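Local coordinates for 2-hydroxyisobutyryl-CoA mutase large subunit (Aquincola tertiaricarbonis, PDB 4R3U), which supplies the substrate-binding half of a cobalamin-dependent mutase that interconverts 2-hydroxyisobutyryl-CoA and (S)-3-hydroxybutyryl-CoA, at residues L213-Y216 against K220-I223; I226-R231 against G562-Y567. All coordinates share one frame; numbering follows the deposited sequence.

Contact 1: residues L213-Y216 against K220-I223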
loop_
_atom_site.group_PDB
_atom_site.type_symbol
_atom_site.label_atom_id
_atom_site.label_comp_id
_atom_site.label_asym_id
_atom_site.label_seq_id
_atom_site.Cartn_x
_atom_site.Cartn_y
_atom_site.Cartn_z
ATOM N N LEU A 213 2.735 21.240 -25.953
ATOM C CA LEU A 213 1.276 21.357 -26.002
ATOM C C LEU A 213 0.642 21.261 -24.610
ATOM O O LEU A 213 -0.223 22.079 -24.260
ATOM C CB LEU A 213 0.664 20.394 -27.055
ATOM C CG LEU A 213 1.167 20.610 -28.541
ATOM C CD1 LEU A 213 0.718 19.516 -29.461
ATOM C CD2 LEU A 213 0.768 21.948 -29.103
ATOM N N LYS A 214 1.189 20.382 -23.765
ATOM C CA LYS A 214 0.708 20.200 -22.409
ATOM C C LYS A 214 1.113 21.352 -21.503
ATOM O O LYS A 214 0.537 21.513 -20.437
ATOM C CB LYS A 214 1.135 18.819 -21.857
ATOM C CG LYS A 214 2.618 18.628 -21.617
ATOM C CD LYS A 214 3.046 18.917 -20.191
ATOM C CE LYS A 214 4.452 18.408 -19.972
ATOM N NZ LYS A 214 5.505 19.247 -20.634
ATOM N N GLU A 215 2.126 22.144 -21.917
ATOM C CA GLU A 215 2.604 23.334 -21.193
ATOM C C GLU A 215 1.576 24.449 -21.333
ATOM O O GLU A 215 1.229 25.082 -20.343
ATOM C CB GLU A 215 3.977 23.776 -21.725
ATOM C CG GLU A 215 5.123 22.832 -21.337
ATOM C CD GLU A 215 5.294 22.618 -19.847
ATOM O OE1 GLU A 215 5.013 23.559 -19.081
ATOM O OE2 GLU A 215 5.608 21.482 -19.436
ATOM N N TYR A 216 1.031 24.638 -22.556
ATOM C CA TYR A 216 -0.025 25.633 -22.795
ATOM C C TYR A 216 -1.316 25.225 -22.080
ATOM O O TYR A 216 -2.012 26.060 -21.503
ATOM C CB TYR A 216 -0.271 25.837 -24.303
ATOM C CG TYR A 216 0.937 26.374 -25.038
ATOM C CD1 TYR A 216 1.398 27.669 -24.815
ATOM C CD2 TYR A 216 1.611 25.594 -25.971
ATOM C CE1 TYR A 216 2.531 28.158 -25.472
ATOM C CE2 TYR A 216 2.737 26.077 -26.643
ATOM C CZ TYR A 216 3.201 27.355 -26.382
ATOM O OH TYR A 216 4.321 27.826 -27.032
ATOM N N LYS A 220 2.376 25.205 -17.834
ATOM C CA LYS A 220 2.623 26.645 -17.958
ATOM C C LYS A 220 4.104 27.099 -18.101
ATOM O O LYS A 220 4.461 28.230 -17.736
ATOM C CB LYS A 220 1.825 27.418 -16.891
ATOM C CG LYS A 220 0.375 26.961 -16.732
ATOM C CD LYS A 220 -0.491 27.214 -17.967
ATOM C CE LYS A 220 -1.899 26.744 -17.777
ATOM N NZ LYS A 220 -2.814 27.879 -17.551
ATOM N N GLU A 221 4.938 26.229 -18.699
ATOM C CA GLU A 221 6.335 26.550 -18.993
ATOM C C GLU A 221 6.434 26.780 -20.485
ATOM O O GLU A 221 6.353 25.842 -21.260
ATOM C CB GLU A 221 7.296 25.430 -18.551
ATOM C CG GLU A 221 7.143 25.024 -17.095
ATOM C CD GLU A 221 7.874 23.768 -16.693
ATOM O OE1 GLU A 221 8.560 23.168 -17.552
ATOM O OE2 GLU A 221 7.739 23.363 -15.516
ATOM N N TYR A 222 6.529 28.029 -20.898
ATOM C CA TYR A 222 6.619 28.385 -22.317
ATOM C C TYR A 222 7.466 29.627 -22.517
ATOM O O TYR A 222 7.611 30.439 -21.599
ATOM C CB TYR A 222 5.228 28.544 -22.965
ATOM C CG TYR A 222 4.159 29.153 -22.087
ATOM C CD1 TYR A 222 4.285 30.453 -21.600
ATOM C CD2 TYR A 222 3.010 28.443 -21.761
ATOM C CE1 TYR A 222 3.299 31.024 -20.797
ATOM C CE2 TYR A 222 2.021 29.001 -20.952
ATOM C CZ TYR A 222 2.159 30.299 -20.489
ATOM O OH TYR A 222 1.188 30.866 -19.697
ATOM N N ILE A 223 8.058 29.753 -23.701
ATOM C CA ILE A 223 8.906 30.880 -24.056
ATOM C C ILE A 223 8.308 31.578 -25.277
ATOM O O ILE A 223 7.962 32.742 -25.210
ATOM C CB ILE A 223 10.402 30.448 -24.276
ATOM C CG1 ILE A 223 10.975 29.668 -23.062
ATOM C CG2 ILE A 223 11.272 31.671 -24.584
ATOM C CD1 ILE A 223 12.286 28.895 -23.272
#

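Contact 2: residues I226-R231 against G562-Y567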
loop_
_atom_site.group_PDB
_atom_site.type_symbol
_atom_site.label_atom_id
_atom_site.label_comp_id
_atom_site.label_asym_id
_atom_site.label_seq_id
_atom_site.Cartn_x
_atom_site.Cartn_y
_atom_site.Cartn_z
ATOM N N ILE A 226 3.018 29.183 -29.804
ATOM C CA ILE A 226 2.741 27.772 -30.115
ATOM C C ILE A 226 3.479 27.214 -31.345
ATOM O O ILE A 226 4.199 26.217 -31.208
ATOM C CB ILE A 226 1.214 27.494 -30.166
ATOM C CG1 ILE A 226 0.486 28.093 -28.929
ATOM C CG2 ILE A 226 0.961 25.994 -30.309
ATOM C CD1 ILE A 226 -0.962 27.927 -28.898
ATOM N N ALA A 227 3.314 27.862 -32.527
ATOM C CA ALA A 227 3.907 27.430 -33.800
ATOM C C ALA A 227 5.434 27.207 -33.782
ATOM O O ALA A 227 5.840 26.065 -34.033
ATOM C CB ALA A 227 3.483 28.342 -34.939
ATOM N N PRO A 228 6.298 28.219 -33.449
ATOM C CA PRO A 228 7.745 27.946 -33.409
ATOM C C PRO A 228 8.135 26.922 -32.354
ATOM O O PRO A 228 9.092 26.176 -32.565
ATOM C CB PRO A 228 8.363 29.317 -33.136
ATOM C CG PRO A 228 7.301 30.146 -32.586
ATOM C CD PRO A 228 6.022 29.648 -33.155
ATOM N N SER A 229 7.378 26.858 -31.248
ATOM C CA SER A 229 7.612 25.931 -30.137
ATOM C C SER A 229 7.345 24.458 -30.508
ATOM O O SER A 229 7.984 23.549 -29.948
ATOM C CB SER A 229 6.762 26.314 -28.941
ATOM O OG SER A 229 7.145 27.585 -28.466
ATOM N N VAL A 230 6.380 24.226 -31.431
ATOM C CA VAL A 230 6.028 22.881 -31.905
ATOM C C VAL A 230 7.117 22.424 -32.875
ATOM O O VAL A 230 7.552 21.252 -32.839
ATOM C CB VAL A 230 4.583 22.826 -32.462
ATOM C CG1 VAL A 230 4.312 21.523 -33.218
ATOM C CG2 VAL A 230 3.575 23.007 -31.328
ATOM N N ARG A 231 7.617 23.383 -33.676
ATOM C CA ARG A 231 8.711 23.152 -34.614
ATOM C C ARG A 231 9.986 22.671 -33.836
ATOM O O ARG A 231 10.716 21.812 -34.328
ATOM C CB ARG A 231 8.955 24.439 -35.450
ATOM C CG ARG A 231 10.197 24.424 -36.335
ATOM C CD ARG A 231 11.405 24.996 -35.619
ATOM N NE ARG A 231 12.631 24.826 -36.403
ATOM C CZ ARG A 231 13.114 25.725 -37.256
ATOM N NH1 ARG A 231 12.481 26.878 -37.450
ATOM N NH2 ARG A 231 14.236 25.483 -37.915
ATOM N N GLY A 562 13.956 37.510 -30.386
ATOM C CA GLY A 562 14.058 38.599 -31.356
ATOM C C GLY A 562 13.335 38.359 -32.673
ATOM O O GLY A 562 12.862 39.318 -33.297
ATOM N N ILE A 563 13.232 37.076 -33.106
ATOM C CA ILE A 563 12.507 36.711 -34.341
ATOM C C ILE A 563 11.121 36.072 -34.086
ATOM O O ILE A 563 10.255 36.127 -34.959
ATOM C CB ILE A 563 13.365 35.892 -35.364
ATOM C CG1 ILE A 563 13.816 34.528 -34.805
ATOM C CG2 ILE A 563 14.548 36.706 -35.913
ATOM C CD1 ILE A 563 13.707 33.411 -35.810
ATOM N N TRP A 564 10.935 35.441 -32.912
ATOM C CA TRP A 564 9.714 34.711 -32.553
ATOM C C TRP A 564 8.780 35.399 -31.564
ATOM O O TRP A 564 7.569 35.131 -31.572
ATOM C CB TRP A 564 10.063 33.307 -32.040
ATOM C CG TRP A 564 10.501 32.357 -33.119
ATOM C CD1 TRP A 564 10.243 32.458 -34.457
ATOM C CD2 TRP A 564 11.248 31.143 -32.942
ATOM N NE1 TRP A 564 10.783 31.389 -35.123
ATOM C CE2 TRP A 564 11.409 30.563 -34.219
ATOM C CE3 TRP A 564 11.789 30.480 -31.827
ATOM C CZ2 TRP A 564 12.092 29.347 -34.411
ATOM C CZ3 TRP A 564 12.478 29.286 -32.021
ATOM C CH2 TRP A 564 12.638 28.741 -33.299
ATOM N N GLY A 565 9.341 36.244 -30.706
ATOM C CA GLY A 565 8.564 36.908 -29.668
ATOM C C GLY A 565 8.337 35.968 -28.507
ATOM O O GLY A 565 9.014 34.948 -28.384
ATOM N N THR A 566 7.402 36.311 -27.633
ATOM C CA THR A 566 7.076 35.494 -26.466
ATOM C C THR A 566 5.597 35.232 -26.417
ATOM O O THR A 566 4.817 35.990 -27.007
ATOM C CB THR A 566 7.574 36.143 -25.172
ATOM O OG1 THR A 566 6.926 37.399 -24.977
ATOM C CG2 THR A 566 9.085 36.314 -25.146
ATOM N N TYR A 567 5.201 34.165 -25.718
ATOM C CA TYR A 567 3.798 33.808 -25.568
ATOM C C TYR A 567 3.290 34.333 -24.212
ATOM O O TYR A 567 4.055 34.399 -23.239
ATOM C CB TYR A 567 3.654 32.270 -25.636
ATOM C CG TYR A 567 2.245 31.752 -25.448
ATOM C CD1 TYR A 567 1.379 31.620 -26.532
ATOM C CD2 TYR A 567 1.774 31.387 -24.188
ATOM C CE1 TYR A 567 0.079 31.131 -26.366
ATOM C CE2 TYR A 567 0.467 30.933 -24.005
ATOM C CZ TYR A 567 -0.373 30.788 -25.100
ATOM O OH TYR A 567 -1.649 30.291 -24.927
#

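Contact 1: residues L213-Y216 against K220-I223
Glu215 secures the end of its own helix twice, once through the backbone and once through the carboxylate. Its carbonyl oxygen takes the N-H of Lys220 at 2.8 Å (Lys220 N to Glu215 O), across five residues instead of the usual four; Lys220 has positive phi and breaks the helical run. The Glu215 side chain, folded back at chi2 (-57°), brings OE1 to Glu221 N at 2.7 Å, offering its anti lone pair. This is the tight part: the same OE1 lies 3.0 Å from Glu221 CB. Glu215 OE2 forms a short salt bridge with Lys214 NZ (2.5 Å), on the anti side and 17° out of plane, and also accepts a bond from Gln219 NE2.

The aromatic side is looser. The Tyr216 and Tyr222 rings are nearly parallel, but so far displaced that they barely overlap, with centroids 5.4 Å apart; Tyr216 CD1 and Tyr222 CD2 approach to 3.5 Å. The carbonyl oxygen of Lys220 lies over the centre of the Tyr222 ring. Lys220 itself runs past Glu215 O to salt bridges with Glu569 and with Asp30 of the small subunit.

Glu221 OE1, bound by Asn180, stands 3.9 Å from Glu215 OE1. The Lys214 charge, paired with Glu215, probably eases the repulsion between these buried carboxylates in part, and the backbone bond to Glu221 N fixes the start of a side chain that touches cobalamin.

Contact 2: residues I226-R231 against G562-Y567
The indole of Trp564 is covered on both faces: Pro228 CB sits on one, while Ile563 CD1, from the neighbouring residue, lies on the other, nearer the rim. The Pro228 contact is a CH-pi interaction, with CB 3.5 Å from the centroid of the five-membered ring of Trp564 and only 13° off its normal. Pro228 CG follows more loosely, 3.9 Å from Trp564 CG. At the edge, in the indole plane, Arg231 NH1 comes within 3.9 Å of Trp564 CZ2; the two planes are inclined at 55°, so the guanidinium is not stacked on the ring.

Pro228 belongs to the first turn of helix 226-243, where a residue without an N-H costs no helical bond. Its ring offers the CB side to the indole. Helix 226-243 is the second of two helices between parallel strands 206-208 and 247-248 of the TIM-barrel mutase fold, and Trp564 ends helix 553-564 close to the carboxyl terminus. Gly565, with positive phi, then turns the chain out of the helix, and Tyr567 follows.

Tyr567 CG is trans to the backbone N (chi1 178°), and its ring reaches back to the barrel helix, CE1 lying 4.0 Å from Ile226 CG1. The polar end of Arg231 faces other partners: NE forms a salt bridge with Asp235, whereas NH1 and NH2 donate to the carbonyls of Ala532 and Val531 at the end of helix 518-532.

Contacts 1 and 2 follow one another along the chain, with centres about 11 Å apart on the same side of the chain's centre. Contact 1 ties helix 213-219 to the loop that follows it; contact 2 begins on the next helix, 226-243, and brings in residues from more than 330 positions later. Tyr567 joins the two: its ring meets both Tyr216 and Tyr222 edge-to-face, and its N probably donates to Ile223 O, at 3.1 Å. Tyr216 OH, bound to Tyr224 O, also lies 3.2 Å from Ser229 OG. The C-terminal segment is thus packed against consecutive elements of the barrel, with the cobalamin pocket and small subunit reached from contact 1, and contact 2 lying farther out.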